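Local coordinates for tumor necrosis factor receptor superfamily member 11B (Homo sapiens, PDB 3URF), which acts as a secreted decoy receptor that neutralises the cytokine RANKL in osteoclast formation, through a chain represented here by its four cysteine-rich repeats, at residues K6-D11 and Q17-K22; D21-P24 and Y28-Q31; Y71-C76 and N81-C86; C86-Y91 and S134-C139. All coordinates share one frame; numbering follows the deposited sequence.

Contact 1: K6-D11 and Q17-K22; sequences KYLHYD and QLLCDK
Lys6 and Asp21 meet in a salt bridge near the open end of the antiparallel hairpin of strands 8-10 and 19-21, part of the first TNFR cysteine-rich repeat. The lysine chain bends at chi2 and chi3, bringing Lys6 NZ to 2.9 Å from Asp21 OD2 on the syn lone pair of that oxygen. Although the CB of Asp21 points away from residues 6-11, its carboxylate turns back toward them, and Asp21 OD1 lies 3.3 Å from Leu8 CG. With an alanine in place of Asp21, the Lys6 ammonium would probably lose its counter-charge and the Leu8 side chain the group that now lies against it. Leu8 also crosses Leu19 at about a right angle, Leu8 CB resting 3.4 Å from Leu19 CD1. The side chains of His9 and Cys20 lie on the face opposite Tyr10 and Leu19. With CG placed between the backbone N and the carbonyl carbon (chi1 70°), the imidazole swings back over the partner strand, and His9 CE1 comes to 3.3 Å from Cys20 CB. The ring presents its edge to Asp21 O. Further along, Asp11 CB touches Cys20 SG, while the amide of Gln17 lies against the CD2 side of the Tyr10 ring, their planes 48° apart. Two firm backbone bonds hold the strands together, Cys20 N to His9 O at 2.7 Å and Lys22 N to Tyr7 O at 2.8 Å. The hairpin is fastened to the rest of the repeat by the Cys20-Cys33 disulfide and by a hydrogen bond between Asp21 O and Thr39 OG1, just before strand 40-43, while His9 reaches the loop at Thr55 in the second repeat.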
# COMPACT_ATOMS: atom_id res chain seq x y z
N LYS B 6 -24.12 39.76 -22.34
CA LYS B 6 -22.92 39.13 -21.83
C LYS B 6 -23.39 37.96 -20.97
O LYS B 6 -22.65 37.02 -20.71
CB LYS B 6 -22.11 40.12 -20.99
CG LYS B 6 -21.82 41.41 -21.71
CD LYS B 6 -21.88 42.60 -20.76
CE LYS B 6 -23.31 42.86 -20.28
NZ LYS B 6 -23.38 44.09 -19.43
N TYR B 7 -24.65 38.05 -20.54
CA TYR B 7 -25.32 36.99 -19.79
C TYR B 7 -25.35 37.31 -18.31
O TYR B 7 -24.32 37.60 -17.69
CB TYR B 7 -24.71 35.60 -20.05
CG TYR B 7 -25.62 34.69 -20.86
CD1 TYR B 7 -25.83 33.36 -20.48
CD2 TYR B 7 -26.27 35.16 -22.00
CE1 TYR B 7 -26.67 32.52 -21.23
CE2 TYR B 7 -27.11 34.32 -22.75
CZ TYR B 7 -27.30 33.01 -22.36
OH TYR B 7 -28.13 32.18 -23.10
N LEU B 8 -26.56 37.26 -17.75
CA LEU B 8 -26.82 37.70 -16.39
C LEU B 8 -27.33 36.57 -15.49
O LEU B 8 -27.57 35.46 -15.95
CB LEU B 8 -27.79 38.90 -16.39
CG LEU B 8 -27.31 40.19 -17.09
CD1 LEU B 8 -27.61 40.17 -18.58
CD2 LEU B 8 -27.90 41.44 -16.45
N HIS B 9 -27.47 36.87 -14.20
CA HIS B 9 -27.97 35.89 -13.24
C HIS B 9 -28.51 36.58 -11.99
O HIS B 9 -28.19 37.74 -11.73
CB HIS B 9 -26.89 34.85 -12.90
CG HIS B 9 -25.76 35.40 -12.07
ND1 HIS B 9 -25.05 36.52 -12.43
CD2 HIS B 9 -25.22 34.97 -10.91
CE1 HIS B 9 -24.12 36.77 -11.52
NE2 HIS B 9 -24.20 35.83 -10.59
N TYR B 10 -29.33 35.87 -11.22
CA TYR B 10 -29.92 36.42 -10.01
C TYR B 10 -28.88 36.56 -8.91
O TYR B 10 -27.94 35.77 -8.84
CB TYR B 10 -30.99 35.47 -9.48
CG TYR B 10 -30.42 34.48 -8.48
CD1 TYR B 10 -29.81 33.31 -8.90
CD2 TYR B 10 -30.48 34.74 -7.11
CE1 TYR B 10 -29.29 32.41 -7.99
CE2 TYR B 10 -29.96 33.85 -6.19
CZ TYR B 10 -29.36 32.68 -6.63
OH TYR B 10 -28.85 31.79 -5.73
N ASP B 11 -29.07 37.52 -8.03
CA ASP B 11 -28.25 37.56 -6.83
C ASP B 11 -29.10 37.69 -5.58
O ASP B 11 -29.00 36.88 -4.66
CB ASP B 11 -27.23 38.68 -6.89
CG ASP B 11 -26.16 38.54 -5.82
OD1 ASP B 11 -25.86 37.38 -5.46
OD2 ASP B 11 -25.64 39.57 -5.34
N GLN B 17 -34.02 41.06 -5.88
CA GLN B 17 -33.22 40.07 -6.58
C GLN B 17 -32.73 40.70 -7.88
O GLN B 17 -33.54 41.16 -8.69
CB GLN B 17 -34.05 38.84 -6.90
CG GLN B 17 -33.26 37.56 -6.99
CD GLN B 17 -33.74 36.54 -5.99
OE1 GLN B 17 -34.74 36.77 -5.30
NE2 GLN B 17 -33.04 35.42 -5.90
N LEU B 18 -31.42 40.71 -8.08
CA LEU B 18 -30.87 41.49 -9.18
C LEU B 18 -30.34 40.67 -10.34
O LEU B 18 -30.03 39.48 -10.19
CB LEU B 18 -29.77 42.41 -8.65
CG LEU B 18 -30.23 43.43 -7.61
CD1 LEU B 18 -29.03 44.04 -6.91
CD2 LEU B 18 -31.12 44.50 -8.25
N LEU B 19 -30.24 41.32 -11.50
CA LEU B 19 -29.61 40.73 -12.67
C LEU B 19 -28.15 41.15 -12.73
O LEU B 19 -27.82 42.29 -13.10
CB LEU B 19 -30.34 41.16 -13.95
CG LEU B 19 -31.47 40.24 -14.44
CD1 LEU B 19 -30.92 38.95 -15.05
CD2 LEU B 19 -32.43 39.94 -13.30
N CYS B 20 -27.28 40.23 -12.35
CA CYS B 20 -25.85 40.47 -12.34
C CYS B 20 -25.24 39.81 -13.55
O CYS B 20 -25.76 38.82 -14.04
CB CYS B 20 -25.23 39.86 -11.08
SG CYS B 20 -26.05 40.34 -9.55
N ASP B 21 -24.12 40.35 -14.02
CA ASP B 21 -23.40 39.73 -15.11
C ASP B 21 -22.65 38.50 -14.62
O ASP B 21 -22.25 38.42 -13.46
CB ASP B 21 -22.42 40.71 -15.72
CG ASP B 21 -23.03 41.51 -16.83
OD1 ASP B 21 -24.14 41.13 -17.29
OD2 ASP B 21 -22.41 42.51 -17.25
N LYS B 22 -22.47 37.55 -15.53
CA LYS B 22 -21.66 36.37 -15.24
C LYS B 22 -20.19 36.68 -15.52
O LYS B 22 -19.86 37.64 -16.22
CB LYS B 22 -22.12 35.17 -16.06
CG LYS B 22 -23.23 34.37 -15.41
CD LYS B 22 -23.61 33.18 -16.26
CE LYS B 22 -24.09 32.02 -15.40
NZ LYS B 22 -24.07 30.73 -16.15

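Contact 2: D21-P24 and Y28-Q31; sequences DKCP and YLKQ
Cys23 SG packs against the backbone and side-chain base of Leu29, 3.6 Å from Leu29 CA and 3.7 Å from Leu29 CB, with Tyr28 O on the same strand also nearby. The cysteine points its CB at the strand, and a chi1 of -74° sets the sulfur beside its own backbone N, where it reaches the start of the leucine side chain. Leu29, its CG anti to the backbone N (chi1 -179°), carries its branch away from the sulfur, Leu29 CG standing 4.1 Å from Cys23 SG. The next shell fixes both partners. Cys23 SG is disulfide-bonded to Cys41 on strand 40-43, the antiparallel partner of strand 27-31, so the sulfur bridges the loop to the same two-stranded sheet that carries Leu29. Tyr28 and Lys30 pair with that strand through Ala42 and Val40, and Lys30 and Gln31 together face Val40 in a classic beta bulge. Backbone bonds from Cys23 to His54 and from Leu29 to Ser56 tie both sides to the second repeat. No hydrogen bond runs between residues 21-24 and 28-31; the contact is mainly apolar packing of a buried half-cystine on a leucine, its position set by covalent linkage, as in the disulfide-rich interiors of TNFR repeats.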
# COMPACT_ATOMS: atom_id res chain seq x y z
N ASP B 21 -24.12 40.35 -14.02
CA ASP B 21 -23.40 39.73 -15.11
C ASP B 21 -22.65 38.50 -14.62
O ASP B 21 -22.25 38.42 -13.46
CB ASP B 21 -22.42 40.71 -15.72
CG ASP B 21 -23.03 41.51 -16.83
OD1 ASP B 21 -24.14 41.13 -17.29
OD2 ASP B 21 -22.41 42.51 -17.25
N LYS B 22 -22.47 37.55 -15.53
CA LYS B 22 -21.66 36.37 -15.24
C LYS B 22 -20.19 36.68 -15.52
O LYS B 22 -19.86 37.64 -16.22
CB LYS B 22 -22.12 35.17 -16.06
CG LYS B 22 -23.23 34.37 -15.41
CD LYS B 22 -23.61 33.18 -16.26
CE LYS B 22 -24.09 32.02 -15.40
NZ LYS B 22 -24.07 30.73 -16.15
N CYS B 23 -19.30 35.86 -14.96
CA CYS B 23 -17.88 36.06 -15.19
C CYS B 23 -17.42 35.26 -16.38
O CYS B 23 -17.74 34.07 -16.53
CB CYS B 23 -17.07 35.72 -13.94
SG CYS B 23 -17.20 36.96 -12.61
N PRO B 24 -16.66 35.92 -17.25
CA PRO B 24 -16.11 35.33 -18.47
C PRO B 24 -15.08 34.24 -18.19
O PRO B 24 -14.40 34.24 -17.14
CB PRO B 24 -15.41 36.51 -19.15
CG PRO B 24 -15.75 37.73 -18.35
CD PRO B 24 -16.14 37.27 -16.99
N TYR B 28 -12.29 34.69 -12.31
CA TYR B 28 -13.15 34.22 -11.23
C TYR B 28 -14.00 35.39 -10.74
O TYR B 28 -13.80 36.54 -11.16
CB TYR B 28 -12.34 33.60 -10.09
CG TYR B 28 -11.54 34.58 -9.25
CD1 TYR B 28 -10.27 35.01 -9.65
CD2 TYR B 28 -12.03 35.03 -8.03
CE1 TYR B 28 -9.54 35.89 -8.87
CE2 TYR B 28 -11.31 35.91 -7.24
CZ TYR B 28 -10.06 36.34 -7.67
OH TYR B 28 -9.36 37.22 -6.87
N LEU B 29 -14.96 35.11 -9.86
CA LEU B 29 -15.85 36.14 -9.36
C LEU B 29 -15.39 36.73 -8.03
O LEU B 29 -15.31 36.01 -7.03
CB LEU B 29 -17.26 35.60 -9.21
CG LEU B 29 -18.28 36.63 -8.70
CD1 LEU B 29 -19.66 36.26 -9.19
CD2 LEU B 29 -18.26 36.77 -7.17
N LYS B 30 -15.12 38.03 -8.01
CA LYS B 30 -14.71 38.68 -6.77
C LYS B 30 -15.87 39.34 -6.02
O LYS B 30 -15.98 39.17 -4.80
CB LYS B 30 -13.56 39.66 -7.00
CG LYS B 30 -13.02 40.24 -5.69
CD LYS B 30 -12.73 39.12 -4.68
CE LYS B 30 -12.90 39.59 -3.23
NZ LYS B 30 -14.33 39.64 -2.77
N GLN B 31 -16.73 40.08 -6.72
CA GLN B 31 -17.86 40.73 -6.05
C GLN B 31 -19.14 40.70 -6.88
O GLN B 31 -19.13 41.05 -8.06
CB GLN B 31 -17.52 42.18 -5.69
CG GLN B 31 -17.88 42.56 -4.26
CD GLN B 31 -16.92 41.96 -3.24
OE1 GLN B 31 -15.81 42.46 -3.04
NE2 GLN B 31 -17.34 40.87 -2.60

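Contact 3: Y71-C76 and N81-C86; sequences YVKQEC and NRVCEC
The antiparallel hairpin of strands 70-74 and 83-86, at the end of the second TNFR cysteine-rich repeat and with its last residue, Cys86, opening the third, joins Tyr71 to Glu85 and is interrupted by a classic beta bulge. Tyr71 and Glu85 are paired by two backbone bonds, Tyr71 N to Glu85 O at 2.9 Å and Glu85 N to Tyr71 O at 3.0 Å. At the bulge Lys73 and Gln74 both face Val83, their amides making weak bonds to its carbonyl, while Val83 N gives a firm bond of 2.8 Å to a lone pair of Gln74 O. The paired side chains of Tyr71 and Glu85, and past the corner at Lys73 those of Gln74 and Val83, point to the same face. The Tyr71 ring runs alongside Glu85, Tyr71 CE1 to Glu85 CB 4.1 Å, with ring and carboxylate planes 85° apart. Lys73 reaches the same carboxylate obliquely: CG is anti to the backbone N (chi1 161°), and a bend at chi3 sets Lys73 NZ 3.0 Å from Glu85 OE1, in a salt bridge whose hydrogen bond is weak. Glu85 OE2 also lies close to the carboxylate of Glu116, whose like charge the lysine may offset. Replacing Glu85 by an alanine would probably strip Lys73 of this counter-charge and remove the chain that flanks the tyrosine ring. On the other face Cys84 carries a disulfide to Cys66, and Val72 CG1 packs 4.0 Å from Arg82 CG. Beyond the bulge Cys76, disulfide-bonded to Cys62, lies beside Arg82. A water in the guanidinium plane accepts from Arg82 NE at 3.1 Å and, more weakly, from Cys76 N.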
# COMPACT_ATOMS: atom_id res chain seq x y z
N TYR B 71 2.03 14.22 -25.35
CA TYR B 71 2.45 15.57 -25.69
C TYR B 71 1.34 16.57 -25.36
O TYR B 71 0.15 16.24 -25.40
CB TYR B 71 2.81 15.63 -27.17
CG TYR B 71 1.61 15.81 -28.05
CD1 TYR B 71 0.93 14.70 -28.57
CD2 TYR B 71 1.13 17.08 -28.34
CE1 TYR B 71 -0.19 14.87 -29.38
CE2 TYR B 71 0.01 17.25 -29.13
CZ TYR B 71 -0.64 16.15 -29.65
OH TYR B 71 -1.76 16.34 -30.45
N VAL B 72 1.74 17.80 -25.03
CA VAL B 72 0.78 18.86 -24.74
C VAL B 72 0.13 19.40 -26.00
O VAL B 72 0.71 20.21 -26.71
CB VAL B 72 1.43 20.05 -24.02
CG1 VAL B 72 0.34 20.98 -23.48
CG2 VAL B 72 2.31 19.56 -22.88
N LYS B 73 -1.09 18.95 -26.26
CA LYS B 73 -1.84 19.45 -27.40
C LYS B 73 -2.28 20.89 -27.17
O LYS B 73 -2.10 21.77 -28.02
CB LYS B 73 -3.07 18.58 -27.63
CG LYS B 73 -4.12 19.26 -28.46
CD LYS B 73 -5.41 18.48 -28.49
CE LYS B 73 -5.38 17.38 -29.53
NZ LYS B 73 -6.73 16.76 -29.69
N GLN B 74 -2.86 21.12 -26.00
CA GLN B 74 -3.31 22.44 -25.62
C GLN B 74 -2.59 22.86 -24.33
O GLN B 74 -2.70 22.20 -23.29
CB GLN B 74 -4.82 22.44 -25.43
CG GLN B 74 -5.36 23.56 -24.56
CD GLN B 74 -5.41 24.91 -25.27
OE1 GLN B 74 -5.30 25.96 -24.63
NE2 GLN B 74 -5.58 24.88 -26.59
N GLU B 75 -1.85 23.94 -24.42
CA GLU B 75 -1.13 24.45 -23.27
C GLU B 75 -2.13 25.04 -22.30
O GLU B 75 -3.27 25.30 -22.66
CB GLU B 75 -0.10 25.49 -23.71
CG GLU B 75 0.85 25.97 -22.62
CD GLU B 75 2.19 26.44 -23.18
OE1 GLU B 75 2.84 27.35 -22.59
OE2 GLU B 75 2.60 25.88 -24.22
N CYS B 76 -1.70 25.24 -21.07
CA CYS B 76 -2.57 25.71 -20.00
C CYS B 76 -2.70 27.23 -20.02
O CYS B 76 -1.78 27.94 -19.64
CB CYS B 76 -2.03 25.21 -18.65
SG CYS B 76 -2.80 25.93 -17.18
N ASN B 81 -7.83 24.44 -19.74
CA ASN B 81 -6.97 23.51 -19.02
C ASN B 81 -6.01 22.83 -19.99
O ASN B 81 -6.30 22.67 -21.17
CB ASN B 81 -7.81 22.45 -18.29
CG ASN B 81 -6.99 21.66 -17.28
OD1 ASN B 81 -7.32 20.53 -16.95
ND2 ASN B 81 -5.92 22.25 -16.80
N ARG B 82 -4.84 22.47 -19.50
CA ARG B 82 -3.89 21.71 -20.29
C ARG B 82 -4.56 20.49 -20.91
O ARG B 82 -5.42 19.87 -20.28
CB ARG B 82 -2.75 21.24 -19.39
CG ARG B 82 -1.66 20.49 -20.08
CD ARG B 82 -0.59 20.15 -19.08
NE ARG B 82 -0.23 21.30 -18.24
CZ ARG B 82 -0.32 21.32 -16.92
NH1 ARG B 82 -0.78 20.26 -16.25
NH2 ARG B 82 0.04 22.41 -16.25
N VAL B 83 -4.19 20.14 -22.13
CA VAL B 83 -4.68 18.89 -22.70
C VAL B 83 -3.52 18.04 -23.18
O VAL B 83 -2.70 18.48 -23.99
CB VAL B 83 -5.68 19.11 -23.85
CG1 VAL B 83 -6.17 17.76 -24.40
CG2 VAL B 83 -6.84 19.91 -23.35
N CYS B 84 -3.44 16.83 -22.65
CA CYS B 84 -2.36 15.91 -22.98
C CYS B 84 -2.91 14.79 -23.83
O CYS B 84 -4.00 14.30 -23.58
CB CYS B 84 -1.76 15.35 -21.69
SG CYS B 84 -1.23 16.64 -20.53
N GLU B 85 -2.16 14.38 -24.84
CA GLU B 85 -2.63 13.29 -25.67
C GLU B 85 -1.53 12.29 -26.00
O GLU B 85 -0.35 12.65 -26.07
CB GLU B 85 -3.30 13.82 -26.93
CG GLU B 85 -4.63 14.48 -26.65
CD GLU B 85 -5.59 14.39 -27.81
OE1 GLU B 85 -5.12 14.31 -28.97
OE2 GLU B 85 -6.82 14.39 -27.57
N CYS B 86 -1.93 11.04 -26.16
CA CYS B 86 -1.00 10.01 -26.59
C CYS B 86 -0.56 10.25 -28.02
O CYS B 86 -1.37 10.60 -28.88
CB CYS B 86 -1.63 8.62 -26.46
SG CYS B 86 -1.70 8.02 -24.74
O HOH W 1 1.06 23.63 -19.81

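Contact 4: C86-Y91 and S134-C139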
# COMPACT_ATOMS: atom_id res chain seq x y z
N CYS B 86 -1.93 11.04 -26.16
CA CYS B 86 -1.00 10.01 -26.59
C CYS B 86 -0.56 10.25 -28.02
O CYS B 86 -1.37 10.60 -28.88
CB CYS B 86 -1.63 8.62 -26.46
SG CYS B 86 -1.70 8.02 -24.74
N LYS B 87 0.74 10.09 -28.27
CA LYS B 87 1.31 10.26 -29.60
C LYS B 87 0.73 9.27 -30.60
O LYS B 87 0.06 8.30 -30.22
CB LYS B 87 2.84 10.13 -29.52
CG LYS B 87 3.46 11.25 -28.68
CD LYS B 87 4.91 10.97 -28.28
CE LYS B 87 5.37 12.00 -27.22
NZ LYS B 87 6.63 11.61 -26.49
N GLU B 88 0.98 9.52 -31.89
CA GLU B 88 0.47 8.68 -32.97
C GLU B 88 0.70 7.21 -32.67
O GLU B 88 1.78 6.81 -32.19
CB GLU B 88 1.12 9.03 -34.32
CG GLU B 88 0.22 8.84 -35.57
CD GLU B 88 0.17 7.40 -36.13
OE1 GLU B 88 1.10 6.60 -35.88
OE2 GLU B 88 -0.81 7.09 -36.84
N GLY B 89 -0.31 6.41 -32.97
CA GLY B 89 -0.21 4.97 -32.80
C GLY B 89 -0.61 4.52 -31.41
O GLY B 89 -0.83 3.33 -31.21
N ARG B 90 -0.72 5.44 -30.46
CA ARG B 90 -1.00 5.05 -29.09
C ARG B 90 -2.24 5.68 -28.46
O ARG B 90 -2.58 6.84 -28.73
CB ARG B 90 0.23 5.28 -28.21
CG ARG B 90 1.54 4.95 -28.91
CD ARG B 90 2.74 5.19 -28.01
NE ARG B 90 2.98 4.00 -27.22
CZ ARG B 90 4.10 3.30 -27.24
NH1 ARG B 90 5.12 3.69 -28.00
NH2 ARG B 90 4.21 2.21 -26.48
N TYR B 91 -2.91 4.90 -27.63
CA TYR B 91 -4.08 5.36 -26.91
C TYR B 91 -3.78 5.28 -25.43
O TYR B 91 -2.95 4.48 -24.99
CB TYR B 91 -5.29 4.48 -27.23
CG TYR B 91 -5.18 3.08 -26.68
CD1 TYR B 91 -4.33 2.15 -27.25
CD2 TYR B 91 -5.93 2.69 -25.57
CE1 TYR B 91 -4.23 0.86 -26.74
CE2 TYR B 91 -5.83 1.41 -25.05
CZ TYR B 91 -4.98 0.49 -25.63
OH TYR B 91 -4.89 -0.78 -25.10
N SER B 134 -2.29 -4.37 -40.12
CA SER B 134 -2.31 -2.92 -40.03
C SER B 134 -3.16 -2.49 -38.86
O SER B 134 -4.15 -3.13 -38.53
CB SER B 134 -2.87 -2.31 -41.32
OG SER B 134 -3.14 -0.93 -41.15
N SER B 135 -2.76 -1.41 -38.20
CA SER B 135 -3.57 -0.89 -37.12
C SER B 135 -4.57 0.11 -37.69
O SER B 135 -5.45 0.59 -36.98
CB SER B 135 -2.70 -0.27 -36.02
OG SER B 135 -2.31 1.07 -36.31
N LYS B 136 -4.43 0.42 -38.98
CA LYS B 136 -5.25 1.47 -39.59
C LYS B 136 -6.19 0.99 -40.70
O LYS B 136 -7.28 1.54 -40.88
CB LYS B 136 -4.36 2.59 -40.14
CG LYS B 136 -3.12 2.86 -39.30
CD LYS B 136 -2.58 4.27 -39.54
CE LYS B 136 -3.57 5.33 -39.09
NZ LYS B 136 -2.91 6.63 -38.78
N ALA B 137 -5.76 -0.04 -41.43
CA ALA B 137 -6.43 -0.44 -42.67
C ALA B 137 -7.71 -1.26 -42.45
O ALA B 137 -7.70 -2.25 -41.72
CB ALA B 137 -5.46 -1.20 -43.55
N PRO B 138 -8.81 -0.84 -43.11
CA PRO B 138 -10.13 -1.49 -43.05
C PRO B 138 -10.19 -2.76 -43.90
O PRO B 138 -9.25 -3.05 -44.66
CB PRO B 138 -11.07 -0.44 -43.67
CG PRO B 138 -10.24 0.82 -43.84
CD PRO B 138 -8.83 0.35 -43.98
N CYS B 139 -11.28 -3.51 -43.78
CA CYS B 139 -11.58 -4.61 -44.69
C CYS B 139 -12.02 -4.04 -46.03
O CYS B 139 -13.02 -3.33 -46.11
CB CYS B 139 -12.68 -5.51 -44.13
SG CYS B 139 -12.15 -6.73 -42.88
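A bend at chi2 of Glu88 (-84°) and another at chi3 of Lys136 (64°) bring a carboxylate and an ammonium together from opposite directions, between a type II beta turn of the third TNFR cysteine-rich repeat and a loop of the fourth. Lys136 NZ meets Glu88 OE2 nearly head-on to its C-O bond at 2.9 Å, a hydrogen-bonded salt bridge. It is the single touching pair of the two segments, and with just 63 Å² buried it is a surface link between repeats rather than a packed interface. Each charged group is carried by a defined backbone turn. Glu88 sits in the turn from Lys87 to Arg90, closed by Arg90 N to Lys87 O at 3.0 Å. At Gly89, phi is positive (88°), and any CB would press against the Glu88 carbonyl. Backbone bonds join Ser134 to Cys103 and Ala137 to Val109, so the loop 134-139 is itself tied to the third repeat. Arg90 and Tyr91 each also pack on a polar side chain from a chain of another protein. Ser134 OG shapes the loop bearing Lys136, accepting from Lys136 N at 2.9 Å in an ST turn and from Ala137 N at 2.8 Å in an ST motif.

How the contacts relate
The four contacts follow one another down an elongated, helix-free receptor built of successive cysteine-rich repeats. Contacts 1 and 2 lie within the first repeat, their centres about 10 Å apart, and share Asp21 and Lys22, where the N-terminal hairpin runs on into the loop before strand 27-31. Contact 3 belongs to the second repeat, its centre about 26 Å from that of contact 2, and does not touch it. Contacts 3 and 4 share Cys86, and Tyr71 packs on Lys87 where the second repeat hands over to the third; contact 4 then reaches the fourth. Centres of contacts 1 and 4 are about 48 Å apart, a separation consistent with an elongated chain in which each repeat is braced by its own disulfides.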